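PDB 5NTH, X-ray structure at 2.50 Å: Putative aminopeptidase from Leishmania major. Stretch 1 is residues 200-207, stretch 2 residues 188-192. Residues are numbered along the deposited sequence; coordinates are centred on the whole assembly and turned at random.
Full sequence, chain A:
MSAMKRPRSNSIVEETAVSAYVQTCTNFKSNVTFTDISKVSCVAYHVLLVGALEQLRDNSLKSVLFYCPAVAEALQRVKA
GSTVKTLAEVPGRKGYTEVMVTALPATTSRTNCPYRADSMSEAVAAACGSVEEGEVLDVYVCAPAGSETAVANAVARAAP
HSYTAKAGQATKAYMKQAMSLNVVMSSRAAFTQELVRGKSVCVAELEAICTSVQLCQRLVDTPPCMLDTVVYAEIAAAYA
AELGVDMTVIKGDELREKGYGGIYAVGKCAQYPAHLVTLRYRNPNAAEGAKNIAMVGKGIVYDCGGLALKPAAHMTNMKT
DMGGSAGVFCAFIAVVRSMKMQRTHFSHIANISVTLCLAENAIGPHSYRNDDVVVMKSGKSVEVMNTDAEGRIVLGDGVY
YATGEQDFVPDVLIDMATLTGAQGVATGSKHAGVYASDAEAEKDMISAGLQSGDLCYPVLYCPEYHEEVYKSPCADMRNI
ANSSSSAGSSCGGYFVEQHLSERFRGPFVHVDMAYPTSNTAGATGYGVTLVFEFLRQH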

# COMPACT_ATOMS: atom_id res chain seq x y z
N SER A 200 50.81 -14.57 18.00
CA SER A 200 51.24 -13.16 18.18
C SER A 200 50.72 -12.22 17.09
O SER A 200 50.69 -12.57 15.88
CB SER A 200 52.75 -13.06 18.18
OG SER A 200 53.28 -13.81 17.09
N VAL A 201 50.36 -11.02 17.51
CA VAL A 201 49.98 -9.97 16.56
C VAL A 201 50.73 -8.70 16.91
O VAL A 201 50.72 -8.28 18.08
CB VAL A 201 48.45 -9.75 16.49
CG1 VAL A 201 47.85 -9.43 17.87
CG2 VAL A 201 48.12 -8.71 15.42
N CYS A 202 51.37 -8.10 15.90
CA CYS A 202 52.27 -6.97 16.10
C CYS A 202 51.68 -5.63 15.64
O CYS A 202 50.66 -5.59 14.97
CB CYS A 202 53.57 -7.21 15.39
SG CYS A 202 53.48 -7.13 13.60
N VAL A 203 52.36 -4.54 16.00
CA VAL A 203 51.86 -3.20 15.73
C VAL A 203 51.69 -2.89 14.27
O VAL A 203 50.72 -2.21 13.92
CB VAL A 203 52.79 -2.14 16.35
CG1 VAL A 203 52.45 -0.72 15.88
CG2 VAL A 203 52.68 -2.23 17.85
N ALA A 204 52.62 -3.32 13.42
CA ALA A 204 52.50 -3.08 11.98
C ALA A 204 51.24 -3.77 11.38
O ALA A 204 50.64 -3.24 10.45
CB ALA A 204 53.77 -3.52 11.26
N GLU A 205 50.85 -4.91 11.95
CA GLU A 205 49.59 -5.57 11.64
C GLU A 205 48.36 -4.75 12.06
O GLU A 205 47.44 -4.53 11.27
CB GLU A 205 49.54 -6.97 12.24
CG GLU A 205 50.13 -8.01 11.30
CD GLU A 205 50.60 -9.31 11.96
OE1 GLU A 205 51.46 -9.23 12.90
OE2 GLU A 205 50.12 -10.40 11.52
N LEU A 206 48.34 -4.28 13.28
CA LEU A 206 47.19 -3.49 13.72
C LEU A 206 46.99 -2.25 12.85
O LEU A 206 45.86 -1.88 12.55
CB LEU A 206 47.32 -3.11 15.18
CG LEU A 206 47.43 -4.31 16.12
CD1 LEU A 206 47.62 -3.80 17.53
CD2 LEU A 206 46.24 -5.25 16.03
N GLU A 207 48.09 -1.63 12.41
CA GLU A 207 48.03 -0.53 11.45
C GLU A 207 47.49 -0.98 10.08
O GLU A 207 46.71 -0.27 9.43
CB GLU A 207 49.41 0.12 11.31
CG GLU A 207 49.74 1.00 12.52
CD GLU A 207 51.24 1.24 12.74
OE1 GLU A 207 52.07 0.31 12.66
OE2 GLU A 207 51.60 2.40 13.01
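Stretch 2 (188-192) RAAFT

Stretch 2 enters as a loop residue and then turns into a short helix, residues 189-192, which lies against the point where stretch 1 passes from extended backbone (Val-201 at phi/psi -131/130) into the helix that starts at Val-203. The contacts advance in the same sense along both chains: Ala-189 against Val-201, Ala-190 against Val-201 through Val-203 and also Leu-206, and Phe-191 against Val-203. The two segments bury 208 Å² in total, and no hydrogen bond joins them, so the fit rests on packing.

Arg-188, at phi/psi -112/10, occupies the N-cap position. Its side chain is out of reach of stretch 1, but its carbonyl O accepts backbone hydrogen bonds from Phe-191 N (2.8 Å) and Thr-192 N (2.9 Å), which fix the first turn.

Ala-189 (-55/-35) begins the helix and adds little: its O lies 3.9 Å from Val-201 O, a proximity of two acceptors rather than a bond.

Ala-190 (-61/-31) is the centre of the contact, with 73 Å² covered. Its CA is 4.5 Å from the CA of Cys-202, the closest backbone register. The CA also sits 3.4 Å from Val-201 O, and the 171° angle at the hydrogen marks a nearly linear CA-H...O contact. Ala-190 O is 3.7 Å from Cys-202 CA and 3.6 Å from Val-203 N. Although the CA-to-CB bond points sideways, the methyl meets two side chains of the stretch 1 helix: Ala-190 CB is 3.9 Å from both Val-203 CG2 and Leu-206 CD1.

Phe-191 (-94/-30) directs its CA-to-CB bond away, yet with chi1 at -63° (m) and chi2 at -81° the ring comes nearer. Val-203 CG2 approaches Phe-191 CE1 to 3.4 Å and stands 3.8 Å from the ring centroid, 24° off the normal, so the methyl lies over a ring face in a CH-pi contact.

Thr-192 (-90/-13) closes the segment out of reach of stretch 1.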

# COMPACT_ATOMS: atom_id res chain seq x y z
N ARG A 188 50.45 -5.00 26.64
CA ARG A 188 51.61 -4.65 25.82
C ARG A 188 51.96 -5.69 24.77
O ARG A 188 52.99 -5.57 24.10
CB ARG A 188 52.83 -4.41 26.71
CG ARG A 188 52.72 -3.21 27.66
CD ARG A 188 54.04 -2.96 28.42
NE ARG A 188 55.08 -2.56 27.48
CZ ARG A 188 56.20 -3.22 27.20
NH1 ARG A 188 57.01 -2.73 26.29
NH2 ARG A 188 56.52 -4.35 27.83
N ALA A 189 51.07 -6.66 24.58
CA ALA A 189 51.31 -7.80 23.67
C ALA A 189 51.68 -7.45 22.22
O ALA A 189 52.46 -8.16 21.57
CB ALA A 189 50.12 -8.72 23.69
N ALA A 190 51.10 -6.38 21.70
CA ALA A 190 51.49 -5.86 20.38
C ALA A 190 52.96 -5.44 20.31
O ALA A 190 53.60 -5.50 19.24
CB ALA A 190 50.57 -4.70 19.98
N PHE A 191 53.49 -4.98 21.45
CA PHE A 191 54.85 -4.44 21.55
C PHE A 191 55.88 -5.47 21.98
O PHE A 191 57.02 -5.39 21.58
CB PHE A 191 54.84 -3.23 22.47
CG PHE A 191 54.00 -2.12 21.93
CD1 PHE A 191 54.51 -1.26 20.96
CD2 PHE A 191 52.68 -1.99 22.33
CE1 PHE A 191 53.74 -0.24 20.43
CE2 PHE A 191 51.90 -0.97 21.81
CZ PHE A 191 52.43 -0.09 20.86
N THR A 192 55.46 -6.44 22.76
CA THR A 192 56.32 -7.51 23.22
C THR A 192 56.31 -8.73 22.27
O THR A 192 57.16 -9.62 22.42
CB THR A 192 55.91 -7.91 24.66
OG1 THR A 192 54.53 -8.34 24.73
CG2 THR A 192 56.10 -6.70 25.63